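Local coordinates for GTP cyclohydrolase 1 type 2 homolog (Escherichia coli, Escherichia coli O157:H7, PDB 1NMO), which is a metal-binding, ring-shaped homohexamer of the NIF3 family that may help degrade radiation-damaged nucleotides, at residues 11-15 and 100-106; 19-25 and 95-99. One frame throughout, in Å; residues are numbered along the deposited sequence.

Contact 1. Residues 11-15 and 100-106. With FE (Fe (III) ion), chain H.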
loop_
_atom_site.group_PDB
_atom_site.type_symbol
_atom_site.label_atom_id
_atom_site.label_comp_id
_atom_site.label_asym_id
_atom_site.label_seq_id
_atom_site.Cartn_x
_atom_site.Cartn_y
_atom_site.Cartn_z
ATOM N N ASN A 11 42.005 22.675 10.172
ATOM C CA ASN A 11 43.043 22.318 9.249
ATOM C C ASN A 11 44.181 21.621 9.958
ATOM O O ASN A 11 44.603 20.512 9.535
ATOM C CB ASN A 11 43.513 23.561 8.609
ATOM C CG ASN A 11 42.914 23.763 7.247
ATOM O OD1 ASN A 11 42.105 22.953 6.746
ATOM N ND2 ASN A 11 43.326 24.852 6.608
ATOM N N GLU A 12 44.719 22.220 11.025
ATOM C CA GLU A 12 45.818 21.520 11.723
ATOM C C GLU A 12 45.396 20.218 12.395
ATOM O O GLU A 12 46.161 19.256 12.379
ATOM C CB GLU A 12 46.536 22.443 12.734
ATOM C CG GLU A 12 47.590 23.340 11.980
ATOM C CD GLU A 12 47.888 24.659 12.721
ATOM O OE1 GLU A 12 47.581 24.732 13.957
ATOM O OE2 GLU A 12 48.449 25.611 12.079
ATOM N N LYS A 13 44.181 20.168 12.937
ATOM C CA LYS A 13 43.704 18.939 13.595
ATOM C C LYS A 13 43.532 17.801 12.591
ATOM O O LYS A 13 43.943 16.656 12.814
ATOM C CB LYS A 13 42.398 19.229 14.328
ATOM C CG LYS A 13 41.709 18.006 15.046
ATOM C CD LYS A 13 42.597 17.271 16.079
ATOM C CE LYS A 13 41.816 16.230 16.899
ATOM N NZ LYS A 13 42.634 15.538 18.078
ATOM N N LEU A 14 42.972 18.103 11.442
ATOM C CA LEU A 14 42.786 17.053 10.463
ATOM C C LEU A 14 44.004 16.836 9.625
ATOM O O LEU A 14 43.978 16.005 8.724
ATOM C CB LEU A 14 41.600 17.399 9.564
ATOM C CG LEU A 14 40.245 17.572 10.238
ATOM C CD1 LEU A 14 39.152 17.590 9.181
ATOM C CD2 LEU A 14 39.975 16.448 11.207
ATOM N N ASN A 15 45.081 17.570 9.908
ATOM C CA ASN A 15 46.308 17.474 9.068
ATOM C C ASN A 15 45.844 17.523 7.618
ATOM O O ASN A 15 46.237 16.722 6.779
ATOM C CB ASN A 15 47.061 16.176 9.389
ATOM C CG ASN A 15 47.552 16.166 10.860
ATOM O OD1 ASN A 15 48.385 17.021 11.263
ATOM N ND2 ASN A 15 47.015 15.232 11.678
ATOM N N LEU A 100 38.540 14.473 6.309
ATOM C CA LEU A 100 37.470 14.060 7.268
ATOM C C LEU A 100 37.080 12.579 7.088
ATOM O O LEU A 100 36.315 12.031 7.869
ATOM C CB LEU A 100 36.260 15.015 7.166
ATOM C CG LEU A 100 35.249 14.990 8.341
ATOM C CD1 LEU A 100 35.944 15.244 9.688
ATOM C CD2 LEU A 100 34.328 16.196 8.113
ATOM N N ASP A 101 37.591 11.936 6.052
ATOM C CA ASP A 101 37.381 10.490 5.898
ATOM C C ASP A 101 38.512 9.760 6.640
ATOM O O ASP A 101 38.269 8.871 7.449
ATOM C CB ASP A 101 37.411 10.053 4.400
ATOM C CG ASP A 101 36.135 10.405 3.685
ATOM O OD1 ASP A 101 35.072 10.135 4.291
ATOM O OD2 ASP A 101 36.166 10.976 2.563
ATOM N N ALA A 102 39.756 10.177 6.353
ATOM C CA ALA A 102 40.960 9.558 6.921
ATOM C C ALA A 102 41.346 9.784 8.395
ATOM O O ALA A 102 41.859 8.881 9.013
ATOM C CB ALA A 102 42.165 9.877 6.031
ATOM N N HIS A 103 41.090 10.924 9.007
ATOM C CA HIS A 103 41.534 11.061 10.424
ATOM C C HIS A 103 41.302 9.830 11.354
ATOM O O HIS A 103 40.172 9.411 11.596
ATOM C CB HIS A 103 40.918 12.331 11.037
ATOM C CG HIS A 103 41.652 12.829 12.233
ATOM N ND1 HIS A 103 41.187 12.638 13.529
ATOM C CD2 HIS A 103 42.896 13.362 12.350
ATOM C CE1 HIS A 103 42.115 13.023 14.386
ATOM N NE2 HIS A 103 43.163 13.464 13.696
ATOM N N PRO A 104 42.367 9.302 11.982
ATOM C CA PRO A 104 42.148 8.119 12.833
ATOM C C PRO A 104 41.186 8.246 14.033
ATOM O O PRO A 104 40.720 7.253 14.616
ATOM C CB PRO A 104 43.557 7.752 13.293
ATOM C CG PRO A 104 44.535 8.512 12.345
ATOM C CD PRO A 104 43.741 9.825 12.141
ATOM N N GLU A 105 40.903 9.464 14.444
ATOM C CA GLU A 105 40.078 9.631 15.608
ATOM C C GLU A 105 38.693 10.096 15.230
ATOM O O GLU A 105 37.693 9.504 15.619
ATOM C CB GLU A 105 40.733 10.677 16.517
ATOM C CG GLU A 105 39.760 11.243 17.540
ATOM C CD GLU A 105 40.299 12.437 18.324
ATOM O OE1 GLU A 105 41.498 12.837 18.142
ATOM O OE2 GLU A 105 39.502 12.970 19.150
ATOM N N LEU A 106 38.659 11.155 14.425
ATOM C CA LEU A 106 37.438 11.869 13.985
ATOM C C LEU A 106 36.862 11.433 12.635
ATOM O O LEU A 106 35.699 11.709 12.316
ATOM C CB LEU A 106 37.804 13.383 13.900
ATOM C CG LEU A 106 37.667 14.368 15.101
ATOM C CD1 LEU A 106 37.498 13.712 16.429
ATOM C CD2 LEU A 106 38.787 15.366 15.062
HETATM FE FE FE H . 33.865 10.480 1.927
HETATM O O HOH W 1 34.878 8.543 1.003
#
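Lys13 and Glu105 close the outer edge of this contact with a salt bridge, NZ lying 2.9 Å from Glu105 OE1. The ammonium comes in on the syn side of that oxygen but 28° out of the carboxylate plane, and the two side chains cross at about a right angle. Lys13 bends at chi2 (56°), and its methylenes pass over Leu106, with CE 3.6 Å from Leu106 CD2. Further in, Leu14 divides its two methyls between neighbours: CD1 rests 4.0 Å from Leu100 CD1, while CD2 is set obliquely against the His103 ring, 4.1 Å from its CG, and also meets the end of Leu106. Lys13 O approaches His103 NE2 to 3.4 Å without the alignment of a hydrogen bond. What fixes that ring is the backbone N of Leu106, which donates to His103 ND1 over 3.1 Å, nearly straight at 167° and almost in the ring plane; Pro104 CD lies over one ring face near its rim. Behind Leu100, Asp101 faces the other way and binds an iron ion through OD2 at 2.4 Å, with OD1 longer at 2.7 Å from the metal; His63, Glu219 and a water also bind this iron, and Asn108 ND2 bonds to Asp101 OD1. The contact thus joins the C-terminal end of helix 3-13, closed by a Schellman motif at Asn15, to the end of helix 98-102 and the turn after it. Helix 221-233 flanks both partners, its Trp229 touching Lys13 and its Leu226 touching Leu100.

Contact 2. Residues 19-25 and 95-99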
loop_
_atom_site.group_PDB
_atom_site.type_symbol
_atom_site.label_atom_id
_atom_site.label_comp_id
_atom_site.label_asym_id
_atom_site.label_seq_id
_atom_site.Cartn_x
_atom_site.Cartn_y
_atom_site.Cartn_z
ATOM N N ILE A 19 47.068 16.380 2.511
ATOM C CA ILE A 19 46.230 15.502 1.680
ATOM C C ILE A 19 45.746 16.075 0.356
ATOM O O ILE A 19 45.090 17.129 0.321
ATOM C CB ILE A 19 45.034 15.001 2.522
ATOM C CG1 ILE A 19 45.597 14.251 3.724
ATOM C CG2 ILE A 19 44.212 13.962 1.763
ATOM C CD1 ILE A 19 44.746 14.261 4.922
ATOM N N SER A 20 46.055 15.385 -0.748
ATOM C CA SER A 20 45.652 15.918 -2.039
ATOM C C SER A 20 44.203 15.504 -2.262
ATOM O O SER A 20 43.860 14.313 -2.151
ATOM C CB SER A 20 46.537 15.378 -3.163
ATOM O OG SER A 20 45.852 14.269 -3.750
ATOM N N ASP A 21 43.376 16.489 -2.610
ATOM C CA ASP A 21 41.946 16.279 -2.769
ATOM C C ASP A 21 41.302 16.659 -4.134
ATOM O O ASP A 21 41.908 17.320 -4.982
ATOM C CB ASP A 21 41.302 17.078 -1.652
ATOM C CG ASP A 21 40.191 16.363 -1.008
ATOM O OD1 ASP A 21 39.414 15.689 -1.740
ATOM O OD2 ASP A 21 40.100 16.508 0.237
ATOM N N TYR A 22 40.056 16.240 -4.323
ATOM C CA TYR A 22 39.272 16.554 -5.534
ATOM C C TYR A 22 38.633 17.959 -5.314
ATOM O O TYR A 22 37.872 18.472 -6.172
ATOM C CB TYR A 22 38.124 15.542 -5.712
ATOM C CG TYR A 22 38.542 14.117 -5.773
ATOM C CD1 TYR A 22 39.002 13.569 -6.984
ATOM C CD2 TYR A 22 38.515 13.289 -4.614
ATOM C CE1 TYR A 22 39.439 12.220 -7.067
ATOM C CE2 TYR A 22 38.955 11.932 -4.670
ATOM C CZ TYR A 22 39.416 11.412 -5.906
ATOM O OH TYR A 22 39.888 10.120 -6.028
ATOM N N ALA A 23 38.872 18.561 -4.151
ATOM C CA ALA A 23 38.261 19.860 -3.952
ATOM C C ALA A 23 38.953 20.638 -2.844
ATOM O O ALA A 23 39.633 20.073 -1.970
ATOM C CB ALA A 23 36.748 19.709 -3.690
ATOM N N PRO A 24 38.846 21.966 -2.890
ATOM C CA PRO A 24 39.541 22.642 -1.783
ATOM C C PRO A 24 39.002 22.305 -0.399
ATOM O O PRO A 24 37.809 22.202 -0.210
ATOM C CB PRO A 24 39.348 24.124 -2.092
ATOM C CG PRO A 24 38.025 24.144 -2.992
ATOM C CD PRO A 24 38.291 22.928 -3.879
ATOM N N ASN A 25 39.893 22.143 0.569
ATOM C CA ASN A 25 39.472 21.914 1.947
ATOM C C ASN A 25 39.696 23.250 2.764
ATOM O O ASN A 25 40.626 24.042 2.465
ATOM C CB ASN A 25 40.237 20.705 2.529
ATOM C CG ASN A 25 39.791 19.393 1.934
ATOM O OD1 ASN A 25 38.562 19.045 1.988
ATOM N ND2 ASN A 25 40.780 18.591 1.375
ATOM N N GLY A 95 34.291 23.242 4.290
ATOM C CA GLY A 95 34.099 21.832 3.947
ATOM C C GLY A 95 35.473 21.113 4.087
ATOM O O GLY A 95 36.522 21.733 3.814
ATOM N N TRP A 96 35.511 19.863 4.584
ATOM C CA TRP A 96 36.716 19.045 4.631
ATOM C C TRP A 96 36.326 17.691 4.029
ATOM O O TRP A 96 35.518 16.952 4.599
ATOM C CB TRP A 96 37.228 18.836 6.049
ATOM C CG TRP A 96 38.085 19.965 6.488
ATOM C CD1 TRP A 96 39.416 20.108 6.261
ATOM C CD2 TRP A 96 37.652 21.190 7.116
ATOM N NE1 TRP A 96 39.846 21.331 6.689
ATOM C CE2 TRP A 96 38.788 22.021 7.221
ATOM C CE3 TRP A 96 36.405 21.662 7.604
ATOM C CZ2 TRP A 96 38.732 23.290 7.775
ATOM C CZ3 TRP A 96 36.333 22.912 8.153
ATOM C CH2 TRP A 96 37.505 23.731 8.236
ATOM N N HIS A 97 36.895 17.347 2.876
ATOM C CA HIS A 97 36.591 16.087 2.208
ATOM C C HIS A 97 37.550 14.959 2.685
ATOM O O HIS A 97 37.401 14.502 3.820
ATOM C CB HIS A 97 36.641 16.298 0.685
ATOM C CG HIS A 97 36.141 15.141 -0.123
ATOM N ND1 HIS A 97 36.889 14.567 -1.139
ATOM C CD2 HIS A 97 35.000 14.407 -0.038
ATOM C CE1 HIS A 97 36.237 13.525 -1.635
ATOM N NE2 HIS A 97 35.088 13.405 -0.990
ATOM N N LEU A 98 38.573 14.543 1.926
ATOM C CA LEU A 98 39.354 13.377 2.400
ATOM C C LEU A 98 39.889 13.449 3.821
ATOM O O LEU A 98 39.850 12.432 4.600
ATOM C CB LEU A 98 40.468 13.015 1.389
ATOM C CG LEU A 98 39.814 12.705 0.004
ATOM C CD1 LEU A 98 40.876 12.356 -1.057
ATOM C CD2 LEU A 98 38.843 11.551 0.107
ATOM N N PRO A 99 40.360 14.629 4.238
ATOM C CA PRO A 99 40.862 14.640 5.621
ATOM C C PRO A 99 39.803 14.177 6.604
ATOM O O PRO A 99 40.108 13.523 7.644
ATOM C CB PRO A 99 41.287 16.101 5.836
ATOM C CG PRO A 99 41.707 16.529 4.413
ATOM C CD PRO A 99 40.553 15.931 3.591
#
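The backbones come closest at Asn25 and Trp96, CA to CA 4.8 Å, and the loop then curves round so that Asp21 faces Leu98 and Ile19 faces Pro99. Asp21 is the hub, its carboxylate gripped at both oxygens. OD1 takes the ND1-H of His97 on its syn lone pair, 2.8 Å and nearly straight at 169°, OD1 itself lying almost in the plane of the imidazole; its anti lone pair receives the backbone N of Tyr22. OD2 accepts the backbone N of Leu98 at 3.0 Å, slightly above the carboxylate plane, and Asn25 ND2 at a modelled 2.5 Å that is doubtfully short. Four donors thus hold the carboxylate, and the ND1 bond fixes the rotation of the His97 ring, whose CG stands anti to its own backbone N (chi1 -171°) and reaches the loop. Tyr22 meets His97 edge to edge, Tyr22 CD2 3.8 Å from His97 CE1. Asn25 OD1 takes the backbone N of His97 over a short 2.5 Å, the donor tilted 30° from the carbonyl plane, and Asn25 ND2 lies beside Pro99 CD. The apolar end is Ile19, with CG2 3.9 Å from Leu98 CB and CD1 3.8 Å from Pro99 CG. The His97 ring also meets those of Trp68 and the iron ligand His63, whose ND1 bonds to Trp96 O, so the turn forms part of the second shell of the metal site. The loop between helix 3-13 and strand 26-29 is thereby laid against the end of strand 92-95, the antiparallel neighbour of strand 26-29, and the start of helix 98-102.

Both contacts draw on helix 98-102, and along the chain contact 2 is nested within the loop that contact 1 closes; their centres lie about 11 Å apart. They meet at Trp96: Asn11 OD1 probably accepts a hydrogen bond from Trp96 NE1 at 2.8 Å, and Leu14 CD1 packs 3.7 Å from Trp96 CG, so the end of helix 3-13 packs on the segment that the 19-25 loop also touches. The dinuclear iron site is approached from both. Contact 1 supplies a direct ligand, Asp101, whereas contact 2 works one step back, placing the His97 side chain about 4 Å, by nearest atoms, from an iron and beside the ligand His63.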